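Local structure of uncharacterized protein VP1736 (Vibrio parahaemolyticus, 3LXQ) at residues Tyr174-Asn185 with Gly197-Tyr207; Ala372-Met380 with Tyr388-Val396. The protein is of unknown function but carries a sulfatase-family domain of the alkaline phosphatase clan, joined to a small antiparallel beta sheet. All coordinates share one frame; numbering follows the deposited sequence.

Contact 1 of 2, residues Tyr174-Asn185 with Gly197-Tyr207; sequences YHTQFIYGGEAN and GFDQIVEEKNY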
loop_
_atom_site.group_PDB
_atom_site.type_symbol
_atom_site.label_atom_id
_atom_site.label_comp_id
_atom_site.label_asym_id
_atom_site.label_seq_id
_atom_site.Cartn_x
_atom_site.Cartn_y
_atom_site.Cartn_z
ATOM N N TYR A 174 0.764 18.732 -9.996
ATOM C CA TYR A 174 -0.476 17.995 -9.718
ATOM C C TYR A 174 -1.311 18.627 -8.598
ATOM O O TYR A 174 -0.768 19.190 -7.636
ATOM C CB TYR A 174 -0.169 16.548 -9.286
ATOM C CG TYR A 174 0.075 15.531 -10.390
ATOM C CD1 TYR A 174 1.183 15.629 -11.238
ATOM C CD2 TYR A 174 -0.775 14.428 -10.542
ATOM C CE1 TYR A 174 1.419 14.662 -12.233
ATOM C CE2 TYR A 174 -0.553 13.467 -11.530
ATOM C CZ TYR A 174 0.543 13.590 -12.365
ATOM O OH TYR A 174 0.742 12.661 -13.349
ATOM N N HIS A 175 -2.631 18.507 -8.716
ATOM C CA HIS A 175 -3.495 18.719 -7.577
ATOM C C HIS A 175 -3.482 17.419 -6.793
ATOM O O HIS A 175 -3.552 16.342 -7.379
ATOM C CB HIS A 175 -4.918 19.042 -8.006
ATOM C CG HIS A 175 -5.826 19.347 -6.856
ATOM N ND1 HIS A 175 -5.962 20.618 -6.333
ATOM C CD2 HIS A 175 -6.629 18.546 -6.119
ATOM C CE1 HIS A 175 -6.819 20.582 -5.328
ATOM N NE2 HIS A 175 -7.235 19.336 -5.175
ATOM N N THR A 176 -3.377 17.514 -5.472
ATOM C CA THR A 176 -3.310 16.305 -4.634
ATOM C C THR A 176 -4.398 16.313 -3.567
ATOM O O THR A 176 -4.643 17.336 -2.919
ATOM C CB THR A 176 -1.920 16.123 -4.001
ATOM O OG1 THR A 176 -1.548 17.319 -3.300
ATOM C CG2 THR A 176 -0.883 15.827 -5.081
ATOM N N GLN A 177 -5.061 15.171 -3.398
ATOM C CA GLN A 177 -6.197 15.086 -2.488
ATOM C C GLN A 177 -6.297 13.742 -1.799
ATOM O O GLN A 177 -5.720 12.757 -2.244
ATOM C CB GLN A 177 -7.519 15.403 -3.205
ATOM C CG GLN A 177 -7.897 14.402 -4.287
ATOM C CD GLN A 177 -9.315 14.571 -4.800
ATOM O OE1 GLN A 177 -9.945 15.617 -4.613
ATOM N NE2 GLN A 177 -9.829 13.534 -5.455
ATOM N N PHE A 178 -7.046 13.736 -0.702
ATOM C CA PHE A 178 -7.363 12.546 0.053
ATOM C C PHE A 178 -8.875 12.531 0.188
ATOM O O PHE A 178 -9.454 13.503 0.624
ATOM C CB PHE A 178 -6.705 12.643 1.427
ATOM C CG PHE A 178 -7.126 11.568 2.401
ATOM C CD1 PHE A 178 -7.012 10.212 2.081
ATOM C CD2 PHE A 178 -7.592 11.920 3.665
ATOM C CE1 PHE A 178 -7.385 9.216 3.000
ATOM C CE2 PHE A 178 -7.959 10.939 4.589
ATOM C CZ PHE A 178 -7.851 9.581 4.256
ATOM N N ILE A 179 -9.514 11.443 -0.222
ATOM C CA ILE A 179 -10.949 11.307 -0.020
ATOM C C ILE A 179 -11.214 10.205 1.001
ATOM O O ILE A 179 -10.773 9.075 0.827
ATOM C CB ILE A 179 -11.739 11.013 -1.321
ATOM C CG1 ILE A 179 -11.379 12.016 -2.433
ATOM C CG2 ILE A 179 -13.250 11.073 -1.043
ATOM C CD1 ILE A 179 -12.053 11.714 -3.796
ATOM N N TYR A 180 -11.964 10.561 2.037
ATOM C CA TYR A 180 -12.295 9.687 3.154
ATOM C C TYR A 180 -13.774 9.881 3.521
ATOM O O TYR A 180 -14.323 10.964 3.325
ATOM C CB TYR A 180 -11.401 10.072 4.330
ATOM C CG TYR A 180 -11.412 9.140 5.514
ATOM C CD1 TYR A 180 -11.249 7.772 5.351
ATOM C CD2 TYR A 180 -11.534 9.645 6.812
ATOM C CE1 TYR A 180 -11.242 6.926 6.435
ATOM C CE2 TYR A 180 -11.528 8.806 7.912
ATOM C CZ TYR A 180 -11.384 7.444 7.716
ATOM O OH TYR A 180 -11.373 6.598 8.793
ATOM N N GLY A 181 -14.404 8.838 4.060
ATOM C CA GLY A 181 -15.800 8.890 4.475
ATOM C C GLY A 181 -16.079 9.377 5.900
ATOM O O GLY A 181 -17.166 9.892 6.179
ATOM N N GLY A 182 -15.101 9.205 6.790
ATOM C CA GLY A 182 -15.220 9.580 8.197
ATOM C C GLY A 182 -14.491 10.862 8.541
ATOM O O GLY A 182 -14.403 11.775 7.717
ATOM N N GLU A 183 -13.982 10.941 9.763
ATOM C CA GLU A 183 -13.247 12.113 10.219
ATOM C C GLU A 183 -11.761 11.947 9.921
ATOM O O GLU A 183 -11.124 11.002 10.398
ATOM C CB GLU A 183 -13.483 12.354 11.722
ATOM C CG GLU A 183 -12.439 13.247 12.429
ATOM C CD GLU A 183 -12.419 14.696 11.922
ATOM O OE1 GLU A 183 -13.211 15.527 12.432
ATOM O OE2 GLU A 183 -11.582 15.001 11.033
ATOM N N ALA A 184 -11.217 12.888 9.150
ATOM C CA ALA A 184 -9.839 12.801 8.656
ATOM C C ALA A 184 -8.740 12.998 9.713
ATOM O O ALA A 184 -7.594 12.625 9.482
ATOM C CB ALA A 184 -9.637 13.754 7.476
ATOM N N ASN A 185 -9.085 13.581 10.860
ATOM C CA ASN A 185 -8.142 13.721 11.978
ATOM C C ASN A 185 -7.824 12.375 12.617
ATOM O O ASN A 185 -6.831 12.235 13.336
ATOM C CB ASN A 185 -8.703 14.660 13.060
ATOM C CG ASN A 185 -8.456 16.149 12.763
ATOM O OD1 ASN A 185 -9.128 17.016 13.323
ATOM N ND2 ASN A 185 -7.487 16.444 11.900
ATOM N N GLY A 197 2.215 17.559 1.532
ATOM C CA GLY A 197 1.955 17.645 0.095
ATOM C C GLY A 197 0.535 17.496 -0.414
ATOM O O GLY A 197 0.285 17.667 -1.610
ATOM N N PHE A 198 -0.400 17.171 0.470
ATOM C CA PHE A 198 -1.807 17.137 0.078
ATOM C C PHE A 198 -2.406 18.549 0.101
ATOM O O PHE A 198 -2.192 19.302 1.057
ATOM C CB PHE A 198 -2.604 16.187 0.969
ATOM C CG PHE A 198 -2.371 14.732 0.671
ATOM C CD1 PHE A 198 -1.220 14.088 1.119
ATOM C CD2 PHE A 198 -3.309 13.998 -0.050
ATOM C CE1 PHE A 198 -1.009 12.736 0.851
ATOM C CE2 PHE A 198 -3.105 12.645 -0.327
ATOM C CZ PHE A 198 -1.949 12.012 0.123
ATOM N N ASP A 199 -3.127 18.896 -0.969
ATOM C CA ASP A 199 -3.764 20.207 -1.112
ATOM C C ASP A 199 -5.130 20.221 -0.436
ATOM O O ASP A 199 -5.361 20.973 0.510
ATOM C CB ASP A 199 -3.949 20.573 -2.594
ATOM C CG ASP A 199 -2.658 20.982 -3.272
ATOM O OD1 ASP A 199 -1.699 21.359 -2.568
ATOM O OD2 ASP A 199 -2.608 20.938 -4.521
ATOM N N GLN A 200 -6.024 19.384 -0.953
ATOM C CA GLN A 200 -7.411 19.305 -0.525
ATOM C C GLN A 200 -7.614 18.039 0.305
ATOM O O GLN A 200 -7.013 17.004 0.022
ATOM C CB GLN A 200 -8.304 19.277 -1.766
ATOM C CG GLN A 200 -9.742 18.834 -1.543
ATOM C CD GLN A 200 -10.510 18.656 -2.843
ATOM O OE1 GLN A 200 -11.622 19.163 -2.989
ATOM N NE2 GLN A 200 -9.913 17.943 -3.800
ATOM N N ILE A 201 -8.433 18.135 1.348
ATOM C CA ILE A 201 -8.922 16.951 2.044
ATOM C C ILE A 201 -10.440 16.985 2.065
ATOM O O ILE A 201 -11.062 17.956 2.525
ATOM C CB ILE A 201 -8.334 16.779 3.470
ATOM C CG1 ILE A 201 -6.865 16.362 3.378
ATOM C CG2 ILE A 201 -9.113 15.714 4.251
ATOM C CD1 ILE A 201 -6.159 16.236 4.706
ATOM N N VAL A 202 -11.013 15.918 1.527
ATOM C CA VAL A 202 -12.444 15.723 1.461
ATOM C C VAL A 202 -12.772 14.701 2.540
ATOM O O VAL A 202 -12.241 13.592 2.532
ATOM C CB VAL A 202 -12.858 15.196 0.065
ATOM C CG1 VAL A 202 -14.368 15.040 -0.049
ATOM C CG2 VAL A 202 -12.324 16.115 -1.036
ATOM N N GLU A 203 -13.625 15.084 3.484
ATOM C CA GLU A 203 -13.995 14.186 4.572
ATOM C C GLU A 203 -15.490 14.270 4.894
ATOM O O GLU A 203 -16.244 14.890 4.142
ATOM C CB GLU A 203 -13.129 14.461 5.799
ATOM C CG GLU A 203 -13.383 15.794 6.469
ATOM C CD GLU A 203 -12.457 16.025 7.629
ATOM O OE1 GLU A 203 -12.548 15.264 8.619
ATOM O OE2 GLU A 203 -11.632 16.964 7.547
ATOM N N GLU A 204 -15.910 13.658 6.003
ATOM C CA GLU A 204 -17.332 13.519 6.325
ATOM C C GLU A 204 -18.136 14.828 6.217
ATOM O O GLU A 204 -19.246 14.838 5.682
ATOM C CB GLU A 204 -17.527 12.881 7.713
ATOM C CG GLU A 204 -18.935 12.328 7.927
ATOM C CD GLU A 204 -19.125 11.607 9.260
ATOM O OE1 GLU A 204 -18.139 11.433 10.016
ATOM O OE2 GLU A 204 -20.274 11.205 9.544
ATOM N N LYS A 205 -17.553 15.921 6.705
ATOM C CA LYS A 205 -18.196 17.234 6.708
ATOM C C LYS A 205 -18.542 17.761 5.303
ATOM O O LYS A 205 -19.341 18.688 5.175
ATOM C CB LYS A 205 -17.334 18.248 7.474
ATOM C CG LYS A 205 -15.965 18.524 6.860
ATOM C CD LYS A 205 -15.094 19.368 7.777
ATOM C CE LYS A 205 -13.914 19.951 7.012
ATOM N NZ LYS A 205 -12.965 20.675 7.907
ATOM N N ASN A 206 -17.953 17.156 4.271
ATOM C CA ASN A 206 -18.142 17.565 2.873
ATOM C C ASN A 206 -19.194 16.753 2.086
ATOM O O ASN A 206 -19.418 17.027 0.907
ATOM C CB ASN A 206 -16.801 17.527 2.105
ATOM C CG ASN A 206 -15.693 18.338 2.780
ATOM O OD1 ASN A 206 -14.715 17.779 3.282
ATOM N ND2 ASN A 206 -15.840 19.660 2.785
ATOM N N TYR A 207 -19.817 15.756 2.717
ATOM C CA TYR A 207 -20.860 14.943 2.056
ATOM C C TYR A 207 -22.273 15.482 2.286
ATOM O O TYR A 207 -22.809 15.424 3.402
ATOM C CB TYR A 207 -20.808 13.487 2.515
ATOM C CG TYR A 207 -19.592 12.711 2.055
ATOM C CD1 TYR A 207 -19.675 11.813 0.986
ATOM C CD2 TYR A 207 -18.361 12.858 2.704
ATOM C CE1 TYR A 207 -18.563 11.091 0.569
ATOM C CE2 TYR A 207 -17.243 12.144 2.297
ATOM C CZ TYR A 207 -17.348 11.265 1.225
ATOM O OH TYR A 207 -16.241 10.553 0.833
#
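Thr176 and Phe198 meet where the two parallel strands begin. Thr176 OG1 sits between its own backbone N and carbonyl carbon (chi1 53°). From there it donates to Gly197 O at 2.5 Å, in the carbonyl plane and on a lone pair. The carbonyl oxygen of Thr176 is gripped twice, by Asp199 N from above its plane and by Gln200 N almost end-on. The Phe198 ring turns its edge to the backbone of Gln177, with CE2 3.2 Å from Gln177 O. Its CD2 lies 3.9 Å from Phe178 CB. Phe193 of helix 189-195 meets both phenylalanine rings, the Phe178 ring edge-to-face.

Farther along, Phe178 and Ile201 form a parallel pair, and Ile201 CG2 comes to the edge of the Phe178 ring. The same methyl touches Ala184 CB. On the other side of the sheet, Gln177 and Gln200 lie alongside each other and point the same way. His175 sets its ring nearly perpendicular to the Gln200 amide, 87° between planes, while Asp199 CB lies over one ring face.

At the far end Glu203 OE1 accepts from Ala184 N at 2.8 Å, above the carboxylate plane. Its OE2 forms a salt bridge with Lys190. Glu183 OE2 approaches Glu203 OE1 to 2.6 Å. Tyr207 OH donates to Tyr180 O at 3.2 Å, well above the carbonyl plane. The strands run 17° from parallel. With helix 189-195 between them they form a beta-alpha-beta unit at the edge of the large mixed sheet, as expected of the alkaline phosphatase clan.

Contact 2 of 2, residues Ala372-Met380 with Tyr388-Val396; sequences AREDERAMM and YLTRDNLVV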
loop_
_atom_site.group_PDB
_atom_site.type_symbol
_atom_site.label_atom_id
_atom_site.label_comp_id
_atom_site.label_asym_id
_atom_site.label_seq_id
_atom_site.Cartn_x
_atom_site.Cartn_y
_atom_site.Cartn_z
ATOM N N ALA A 372 14.474 -9.956 -11.498
ATOM C CA ALA A 372 14.931 -11.343 -11.496
ATOM C C ALA A 372 14.226 -12.074 -10.372
ATOM O O ALA A 372 13.872 -11.457 -9.361
ATOM C CB ALA A 372 16.463 -11.408 -11.326
ATOM N N ARG A 373 13.989 -13.368 -10.566
ATOM C CA ARG A 373 13.393 -14.209 -9.532
ATOM C C ARG A 373 14.055 -14.121 -8.157
ATOM O O ARG A 373 13.366 -14.167 -7.134
ATOM C CB ARG A 373 13.355 -15.669 -9.969
ATOM C CG ARG A 373 11.970 -16.134 -10.369
ATOM C CD ARG A 373 11.789 -17.596 -10.066
ATOM N NE ARG A 373 11.738 -17.893 -8.631
ATOM C CZ ARG A 373 12.642 -18.626 -7.977
ATOM N NH1 ARG A 373 12.502 -18.855 -6.682
ATOM N NH2 ARG A 373 13.691 -19.146 -8.607
ATOM N N GLU A 374 15.381 -14.026 -8.117
ATOM C CA GLU A 374 16.079 -14.039 -6.832
ATOM C C GLU A 374 15.909 -12.707 -6.083
ATOM O O GLU A 374 16.242 -12.609 -4.896
ATOM C CB GLU A 374 17.563 -14.386 -6.997
ATOM C CG GLU A 374 18.366 -13.341 -7.743
ATOM C CD GLU A 374 18.510 -13.636 -9.243
ATOM O OE1 GLU A 374 17.748 -14.485 -9.806
ATOM O OE2 GLU A 374 19.409 -12.997 -9.850
ATOM N N ASP A 375 15.404 -11.698 -6.796
ATOM C CA ASP A 375 15.124 -10.385 -6.216
ATOM C C ASP A 375 13.676 -10.200 -5.712
ATOM O O ASP A 375 13.380 -9.235 -4.984
ATOM C CB ASP A 375 15.533 -9.278 -7.183
ATOM C CG ASP A 375 17.040 -9.245 -7.409
ATOM O OD1 ASP A 375 17.796 -9.408 -6.417
ATOM O OD2 ASP A 375 17.459 -9.065 -8.572
ATOM N N GLU A 376 12.788 -11.132 -6.058
ATOM C CA GLU A 376 11.433 -11.108 -5.513
ATOM C C GLU A 376 11.516 -11.172 -4.002
ATOM O O GLU A 376 12.292 -11.956 -3.471
ATOM C CB GLU A 376 10.621 -12.292 -6.024
ATOM C CG GLU A 376 10.404 -12.249 -7.521
ATOM C CD GLU A 376 9.461 -13.332 -8.003
ATOM O OE1 GLU A 376 8.764 -13.961 -7.167
ATOM O OE2 GLU A 376 9.431 -13.544 -9.233
ATOM N N ARG A 377 10.727 -10.341 -3.320
ATOM C CA ARG A 377 10.760 -10.272 -1.849
ATOM C C ARG A 377 9.570 -9.523 -1.272
ATOM O O ARG A 377 8.938 -8.695 -1.955
ATOM C CB ARG A 377 12.071 -9.650 -1.327
ATOM C CG ARG A 377 12.255 -8.143 -1.630
ATOM C CD ARG A 377 11.653 -7.242 -0.520
ATOM N NE ARG A 377 11.697 -5.827 -0.912
ATOM C CZ ARG A 377 10.769 -5.198 -1.634
ATOM N NH1 ARG A 377 9.674 -5.838 -2.045
ATOM N NH2 ARG A 377 10.932 -3.903 -1.935
ATOM N N ALA A 378 9.295 -9.815 -0.004
ATOM C CA ALA A 378 8.316 -9.080 0.786
ATOM C C ALA A 378 8.845 -8.900 2.201
ATOM O O ALA A 378 9.253 -9.882 2.877
ATOM C CB ALA A 378 6.962 -9.831 0.820
HETATM N N MSE A 379 8.847 -7.653 2.645
HETATM C CA MSE A 379 9.109 -7.345 4.042
HETATM C C MSE A 379 7.785 -7.257 4.775
HETATM O O MSE A 379 6.856 -6.630 4.295
HETATM C CB MSE A 379 9.832 -6.000 4.179
HETATM C CG MSE A 379 10.963 -5.803 3.196
HETATM SE SE MSE A 379 11.848 -4.146 3.733
HETATM C CE MSE A 379 12.430 -3.524 1.940
HETATM N N MSE A 380 7.706 -7.862 5.951
HETATM C CA MSE A 380 6.510 -7.688 6.763
HETATM C C MSE A 380 6.777 -7.597 8.265
HETATM O O MSE A 380 7.620 -8.317 8.820
HETATM C CB MSE A 380 5.387 -8.663 6.366
HETATM C CG MSE A 380 5.738 -10.108 6.383
HETATM SE SE MSE A 380 4.919 -11.162 4.934
HETATM C CE MSE A 380 6.609 -11.961 4.401
ATOM N N TYR A 388 11.281 -11.312 6.355
ATOM C CA TYR A 388 11.772 -11.096 4.996
ATOM C C TYR A 388 11.535 -12.372 4.187
ATOM O O TYR A 388 12.191 -13.411 4.396
ATOM C CB TYR A 388 13.258 -10.701 5.006
ATOM C CG TYR A 388 13.733 -9.975 3.748
ATOM C CD1 TYR A 388 13.636 -8.584 3.636
ATOM C CD2 TYR A 388 14.296 -10.684 2.681
ATOM C CE1 TYR A 388 14.091 -7.915 2.476
ATOM C CE2 TYR A 388 14.737 -10.043 1.541
ATOM C CZ TYR A 388 14.631 -8.663 1.441
ATOM O OH TYR A 388 15.075 -8.054 0.310
ATOM N N LEU A 389 10.550 -12.292 3.304
ATOM C CA LEU A 389 10.145 -13.391 2.444
ATOM C C LEU A 389 10.774 -13.251 1.056
ATOM O O LEU A 389 10.686 -12.185 0.424
ATOM C CB LEU A 389 8.614 -13.449 2.332
ATOM C CG LEU A 389 7.995 -14.557 1.454
ATOM C CD1 LEU A 389 8.107 -15.956 2.099
ATOM C CD2 LEU A 389 6.545 -14.250 1.077
ATOM N N THR A 390 11.439 -14.315 0.611
ATOM C CA THR A 390 11.913 -14.434 -0.773
ATOM C C THR A 390 11.450 -15.783 -1.338
ATOM O O THR A 390 10.841 -16.579 -0.630
ATOM C CB THR A 390 13.464 -14.343 -0.872
ATOM O OG1 THR A 390 14.031 -15.608 -0.529
ATOM C CG2 THR A 390 14.026 -13.271 0.063
ATOM N N ARG A 391 11.741 -16.047 -2.606
ATOM C CA ARG A 391 11.288 -17.287 -3.232
ATOM C C ARG A 391 11.950 -18.527 -2.630
ATOM O O ARG A 391 11.448 -19.640 -2.778
ATOM C CB ARG A 391 11.522 -17.237 -4.739
ATOM C CG ARG A 391 10.469 -16.465 -5.506
ATOM C CD ARG A 391 9.130 -17.190 -5.504
ATOM N NE ARG A 391 8.096 -16.411 -6.178
ATOM C CZ ARG A 391 6.830 -16.799 -6.330
ATOM N NH1 ARG A 391 5.973 -16.017 -6.970
ATOM N NH2 ARG A 391 6.416 -17.970 -5.850
ATOM N N ASP A 392 13.058 -18.312 -1.922
ATOM C CA ASP A 392 13.924 -19.398 -1.465
ATOM C C ASP A 392 13.939 -19.598 0.042
ATOM O O ASP A 392 14.246 -20.687 0.531
ATOM C CB ASP A 392 15.343 -19.163 -1.980
ATOM C CG ASP A 392 15.399 -19.134 -3.483
ATOM O OD1 ASP A 392 15.304 -20.212 -4.104
ATOM O OD2 ASP A 392 15.508 -18.028 -4.047
ATOM N N ASN A 393 13.584 -18.544 0.766
ATOM C CA ASN A 393 13.720 -18.520 2.210
ATOM C C ASN A 393 12.782 -17.501 2.851
ATOM O O ASN A 393 12.263 -16.589 2.190
ATOM C CB ASN A 393 15.178 -18.210 2.582
ATOM C CG ASN A 393 15.778 -17.116 1.703
ATOM O OD1 ASN A 393 15.281 -15.995 1.675
ATOM N ND2 ASN A 393 16.837 -17.449 0.971
ATOM N N LEU A 394 12.566 -17.678 4.148
ATOM C CA LEU A 394 11.898 -16.686 4.965
ATOM C C LEU A 394 12.679 -16.520 6.255
ATOM O O LEU A 394 12.910 -17.497 6.983
ATOM C CB LEU A 394 10.455 -17.111 5.268
ATOM C CG LEU A 394 9.710 -16.421 6.417
ATOM C CD1 LEU A 394 9.318 -14.988 6.079
ATOM C CD2 LEU A 394 8.482 -17.253 6.773
ATOM N N VAL A 395 13.063 -15.277 6.530
ATOM C CA VAL A 395 13.782 -14.936 7.752
ATOM C C VAL A 395 12.936 -14.032 8.622
ATOM O O VAL A 395 12.440 -12.995 8.173
ATOM C CB VAL A 395 15.128 -14.238 7.473
ATOM C CG1 VAL A 395 15.770 -13.766 8.782
ATOM C CG2 VAL A 395 16.070 -15.160 6.704
ATOM N N VAL A 396 12.788 -14.442 9.876
ATOM C CA VAL A 396 12.066 -13.669 10.870
ATOM C C VAL A 396 12.981 -13.262 12.030
ATOM O O VAL A 396 13.643 -14.102 12.640
ATOM C CB VAL A 396 10.840 -14.440 11.390
ATOM C CG1 VAL A 396 10.176 -13.672 12.524
ATOM C CG2 VAL A 396 9.841 -14.671 10.242
HETATM O O HOH W 1 13.244 -14.314 -4.277
HETATM O O HOH W 2 14.581 -5.482 -0.576
#
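The Tyr388 ring is approached obliquely by Met379 CG, 3.8 Å from CE1, and by the aliphatic part of Arg377. Water 2 lies at the ring edge, in plane, and joins Tyr388 OH to Arg377 NE. The Arg377 guanidinium stands almost upright to the ring, 87° between planes, with Tyr388 OH near its edge. Arg377 CG lies between the backbone N and the carbonyl carbon (chi1 68°), 3.4 Å from Tyr388 OH. The bend at chi2 then carries CD along the ring. The far end of Arg377 forms a salt bridge with Asp345.

The Arg391 guanidinium takes Glu376 OE1 at its edge. NE donates at 2.7 Å, and the bond is almost straight at 178°. The oxygen lies in the guanidinium plane and is met on its syn side. The carboxylate is turned well out of the guanidinium plane. Ile340 N also donates to this oxygen, so two bonds hold it. Phe410 makes a cation-pi contact with Arg391.

Strands 377-382 and 385-390 form a beta hairpin, the first two strands of a five-stranded antiparallel sheet. Ala378 and Leu389 are a hydrogen-bonded pair: Ala378 N donates to Leu389 O and Leu389 N to Ala378 O, each at 2.8 Å. Arg377, Met379, Tyr388 and Thr390 share one face of the hairpin. Helix 422-441 packs there, through Arg427 and Asn431.

On the other face Met380, a selenomethionine, bends its chain back over Leu389. Its CE lies only 3.2 Å from Leu389 CB, a tight contact. Tyr127 of strand 121-127 touches Ala378, Met380 and Leu389 on this face. Beyond the paired residues, water 1 accepts from Arg391 N at 2.8 Å and lies near Glu376 O. Thr390 OG1 accepts from Asp392 N in an ST turn that leads toward strand 394-398.

Contact 1 comes first along the chain and closes before contact 2 opens. Their centres are 36 Å apart, on opposite sides of the chain's centre. The nearest atoms are about 21 Å apart, so the two do not touch. Contact 1 belongs to the large mixed sheet, where strand 175-180 also pairs with strand 241-246. Contact 2 belongs to the separate five-stranded antiparallel sheet. The sheets meet directly, where Tyr127 of strand 121-127 packs on the hairpin of contact 2; contact 1 lies elsewhere in the mixed sheet. One contact joins neighbouring strands by a helical crossover, the other by a short turn, in two distinct parts of one chain.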